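Cellulose binding protein (PDB 4JJO) is the expansin part of a longer plant-pathogen protein that probably hydrolyses cellulose, and probably helps loosen plant cell walls by binding their polysaccharides. Local coordinates at residues R6-S11 against H76-E81. Residues are numbered along the deposited sequence; the frame is centred on the assembly and turned at random.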
ATOM      1  N   ARG A   6     -21.175   3.815   0.153  1.00 18.57           N
ATOM      2  CA  ARG A   6     -21.196   5.239   0.458  1.00 18.58           C
ATOM      3  C   ARG A   6     -19.816   5.733   0.854  1.00 17.24           C
ATOM      4  O   ARG A   6     -18.939   4.941   1.198  1.00 17.30           O
ATOM      5  CB  ARG A   6     -22.176   5.493   1.601  1.00 21.12           C
ATOM      6  CG  ARG A   6     -21.863   4.689   2.857  1.00 25.49           C
ATOM      7  CD  ARG A   6     -23.051   4.629   3.806  1.00 29.48           C
ATOM      8  NE  ARG A   6     -22.698   4.018   5.083  1.00 33.94           N
ATOM      9  CZ  ARG A   6     -22.942   2.754   5.414  1.00 38.04           C
ATOM     10  NH1 ARG A   6     -23.555   1.932   4.571  1.00 39.37           N
ATOM     11  NH2 ARG A   6     -22.574   2.307   6.606  1.00 40.81           N
ATOM     12  N   ALA A   7     -19.625   7.046   0.802  1.00 16.02           N
ATOM     13  CA  ALA A   7     -18.374   7.643   1.250  1.00 15.93           C
ATOM     14  C   ALA A   7     -18.619   8.838   2.155  1.00 16.02           C
ATOM     15  O   ALA A   7     -19.521   9.641   1.915  1.00 15.69           O
ATOM     16  CB  ALA A   7     -17.526   8.060   0.060  1.00 15.33           C
ATOM     17  N   THR A   8     -17.818   8.925   3.211  1.00 16.89           N
ATOM     18  CA  THR A   8     -17.691  10.137   4.005  1.00 17.77           C
ATOM     19  C   THR A   8     -16.272  10.635   3.760  1.00 18.02           C
ATOM     20  O   THR A   8     -15.562  10.076   2.924  1.00 16.60           O
ATOM     21  CB  THR A   8     -17.922   9.869   5.504  1.00 19.89           C
ATOM     22  OG1 THR A   8     -17.153   8.733   5.915  1.00 21.20           O
ATOM     23  CG2 THR A   8     -19.400   9.604   5.782  1.00 20.44           C
ATOM     24  N   HIS A   9     -15.845  11.676   4.465  1.00 18.47           N
ATOM     25  CA  HIS A   9     -14.489  12.179   4.263  1.00 18.55           C
ATOM     26  C   HIS A   9     -13.728  12.425   5.559  1.00 19.45           C
ATOM     27  O   HIS A   9     -14.323  12.664   6.609  1.00 20.33           O
ATOM     28  CB  HIS A   9     -14.506  13.454   3.419  1.00 19.39           C
ATOM     29  CG  HIS A   9     -15.363  14.545   3.979  1.00 22.10           C
ATOM     30  ND1 HIS A   9     -14.938  15.385   4.988  1.00 24.56           N
ATOM     31  CD2 HIS A   9     -16.615  14.945   3.661  1.00 22.99           C
ATOM     32  CE1 HIS A   9     -15.893  16.249   5.269  1.00 25.46           C
ATOM     33  NE2 HIS A   9     -16.924  16.006   4.478  1.00 24.83           N
ATOM     34  N   TYR A  10     -12.403  12.357   5.460  1.00 19.48           N
ATOM     35  CA  TYR A  10     -11.515  12.655   6.574  1.00 20.51           C
ATOM     36  C   TYR A  10     -10.200  13.178   6.010  1.00 21.38           C
ATOM     37  O   TYR A  10     -10.046  13.302   4.793  1.00 20.60           O
ATOM     38  CB  TYR A  10     -11.275  11.406   7.425  1.00 21.65           C
ATOM     39  CG  TYR A  10     -10.141  10.531   6.942  1.00 21.75           C
ATOM     40  CD1 TYR A  10      -9.024  10.314   7.736  1.00 23.54           C
ATOM     41  CD2 TYR A  10     -10.187   9.924   5.696  1.00 21.15           C
ATOM     42  CE1 TYR A  10      -7.987   9.514   7.305  1.00 24.88           C
ATOM     43  CE2 TYR A  10      -9.155   9.126   5.255  1.00 21.40           C
ATOM     44  CZ  TYR A  10      -8.058   8.924   6.064  1.00 23.50           C
ATOM     45  OH  TYR A  10      -7.024   8.126   5.636  1.00 25.28           O
ATOM     46  N   SER A  11      -9.253  13.495   6.885  1.00 21.71           N
ATOM     47  CA  SER A  11      -7.967  14.007   6.432  1.00 22.82           C
ATOM     48  C   SER A  11      -6.807  13.507   7.281  1.00 23.34           C
ATOM     49  O   SER A  11      -6.883  13.488   8.509  1.00 24.60           O
ATOM     50  CB  SER A  11      -7.971  15.536   6.441  1.00 24.91           C
ATOM     51  OG  SER A  11      -6.897  16.043   5.667  1.00 25.93           O
ATOM     52  N   HIS A  76     -18.375   1.098   2.740  1.00 18.15           N
ATOM     53  CA  HIS A  76     -18.286   2.470   3.232  1.00 18.57           C
ATOM     54  C   HIS A  76     -16.837   2.943   3.240  1.00 17.68           C
ATOM     55  O   HIS A  76     -16.039   2.515   4.073  1.00 18.24           O
ATOM     56  CB  HIS A  76     -18.888   2.567   4.635  1.00 21.25           C
ATOM     57  CG  HIS A  76     -18.730   3.913   5.274  1.00 23.54           C
ATOM     58  ND1 HIS A  76     -19.197   4.191   6.543  1.00 26.30           N
ATOM     59  CD2 HIS A  76     -18.158   5.054   4.828  1.00 23.81           C
ATOM     60  CE1 HIS A  76     -18.923   5.444   6.845  1.00 27.09           C
ATOM     61  NE2 HIS A  76     -18.291   5.994   5.825  1.00 25.94           N
ATOM     62  N   LEU A  77     -16.506   3.828   2.306  1.00 15.64           N
ATOM     63  CA  LEU A  77     -15.163   4.383   2.213  1.00 15.91           C
ATOM     64  C   LEU A  77     -15.054   5.690   2.982  1.00 16.84           C
ATOM     65  O   LEU A  77     -15.990   6.485   3.019  1.00 17.44           O
ATOM     66  CB  LEU A  77     -14.785   4.648   0.755  1.00 16.30           C
ATOM     67  CG  LEU A  77     -14.718   3.484  -0.233  1.00 16.33           C
ATOM     68  CD1 LEU A  77     -14.296   4.016  -1.594  1.00 16.69           C
ATOM     69  CD2 LEU A  77     -13.759   2.409   0.240  1.00 15.74           C
ATOM     70  N   ASP A  78     -13.897   5.909   3.593  1.00 17.09           N
ATOM     71  CA  ASP A  78     -13.578   7.195   4.193  1.00 17.46           C
ATOM     72  C   ASP A  78     -12.569   7.877   3.277  1.00 16.02           C
ATOM     73  O   ASP A  78     -11.371   7.614   3.346  1.00 16.33           O
ATOM     74  CB  ASP A  78     -13.008   7.009   5.601  1.00 18.78           C
ATOM     75  CG  ASP A  78     -13.422   8.115   6.555  1.00 21.58           C
ATOM     76  OD1 ASP A  78     -14.259   8.957   6.170  1.00 22.42           O
ATOM     77  OD2 ASP A  78     -12.917   8.133   7.698  1.00 23.97           O
ATOM     78  N   LEU A  79     -13.068   8.749   2.407  1.00 15.34           N
ATOM     79  CA  LEU A  79     -12.242   9.371   1.381  1.00 14.11           C
ATOM     80  C   LEU A  79     -11.488  10.569   1.922  1.00 15.57           C
ATOM     81  O   LEU A  79     -11.927  11.213   2.871  1.00 16.29           O
ATOM     82  CB  LEU A  79     -13.110   9.833   0.210  1.00 13.72           C
ATOM     83  CG  LEU A  79     -13.778   8.757  -0.642  1.00 13.63           C
ATOM     84  CD1 LEU A  79     -14.749   9.404  -1.612  1.00 13.52           C
ATOM     85  CD2 LEU A  79     -12.738   7.944  -1.391  1.00 13.66           C
ATOM     86  N   SER A  80     -10.345  10.865   1.311  1.00 16.38           N
ATOM     87  CA  SER A  80      -9.668  12.125   1.562  1.00 18.27           C
ATOM     88  C   SER A  80     -10.638  13.237   1.200  1.00 19.21           C
ATOM     89  O   SER A  80     -11.485  13.068   0.320  1.00 16.56           O
ATOM     90  CB  SER A  80      -8.409  12.243   0.704  1.00 19.63           C
ATOM     91  OG  SER A  80      -8.730  12.186  -0.674  1.00 19.49           O
ATOM     92  N   GLU A  81     -10.524  14.369   1.882  1.00 21.06           N
ATOM     93  CA  GLU A  81     -11.368  15.513   1.574  1.00 22.19           C
ATOM     94  C   GLU A  81     -11.296  15.827   0.085  1.00 21.84           C
ATOM     95  O   GLU A  81     -12.303  16.164  -0.536  1.00 20.81           O
ATOM     96  CB  GLU A  81     -10.936  16.731   2.393  1.00 25.98           C
ATOM     97  CG  GLU A  81     -11.233  16.613   3.879  1.00 27.76           C
ATOM     98  CD  GLU A  81     -10.730  17.804   4.672  1.00 31.58           C
ATOM     99  OE1 GLU A  81      -9.849  18.534   4.170  1.00 33.42           O
ATOM    100  OE2 GLU A  81     -11.218  18.008   5.802  1.00 33.00           O
TER
HETATM  101  O   HOH W   1     -12.792  15.708   6.804  1.00 26.16           O
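Ala7 and Leu79 meet on the buried face of two paired strands: Ala7 CB lies 3.5 Å from Leu79 CD1, while Leu77 points to the same side, where Ile97, Leu52 and Val54 surround it. The pairing of 6-10 with 76-80 is parallel, the short axes diverging by 38°, and its backbone bonds alternate regularly. Leu77 N donates to Arg6 O, Thr8 N to Leu77 O, Leu79 N to Thr8 O and Tyr10 N to Leu79 O, all short, between 2.9 and 3.1 Å. Beyond them only a weak bond from Glu81 N to Tyr10 O follows, where Ser80 N-caps helix 81-87, its OG bonded to Ala83 N and Arg32 O. These strands belong to the expansin N-terminal domain, a six-stranded double-psi beta-barrel by family, in which 76-80 also pairs with 34-38.

The other face is polar and more exposed. His76 NE2 donates to Thr8 OG1 (3.0 Å), which lies in the plane of the imidazole; the hydroxyl in turn donates to Asp78 OD1 (2.9 Å), meeting it from above the carboxylate plane. Thr8 OG1 sits between backbone N and C (chi1 48°), which brings it within range of both partners. The Arg6 guanidinium lies more loosely, one face over His76 CB and its plane turned 45° from the imidazole. Tyr10 packs against Asp78, with CE2 3.3 Å from Asp78 O. Back on the Ala7 and Leu79 side, at the strand end, His9 stacks on Phe90 and has at ND1, in its ring plane, a water that also donates to Glu81 OE2.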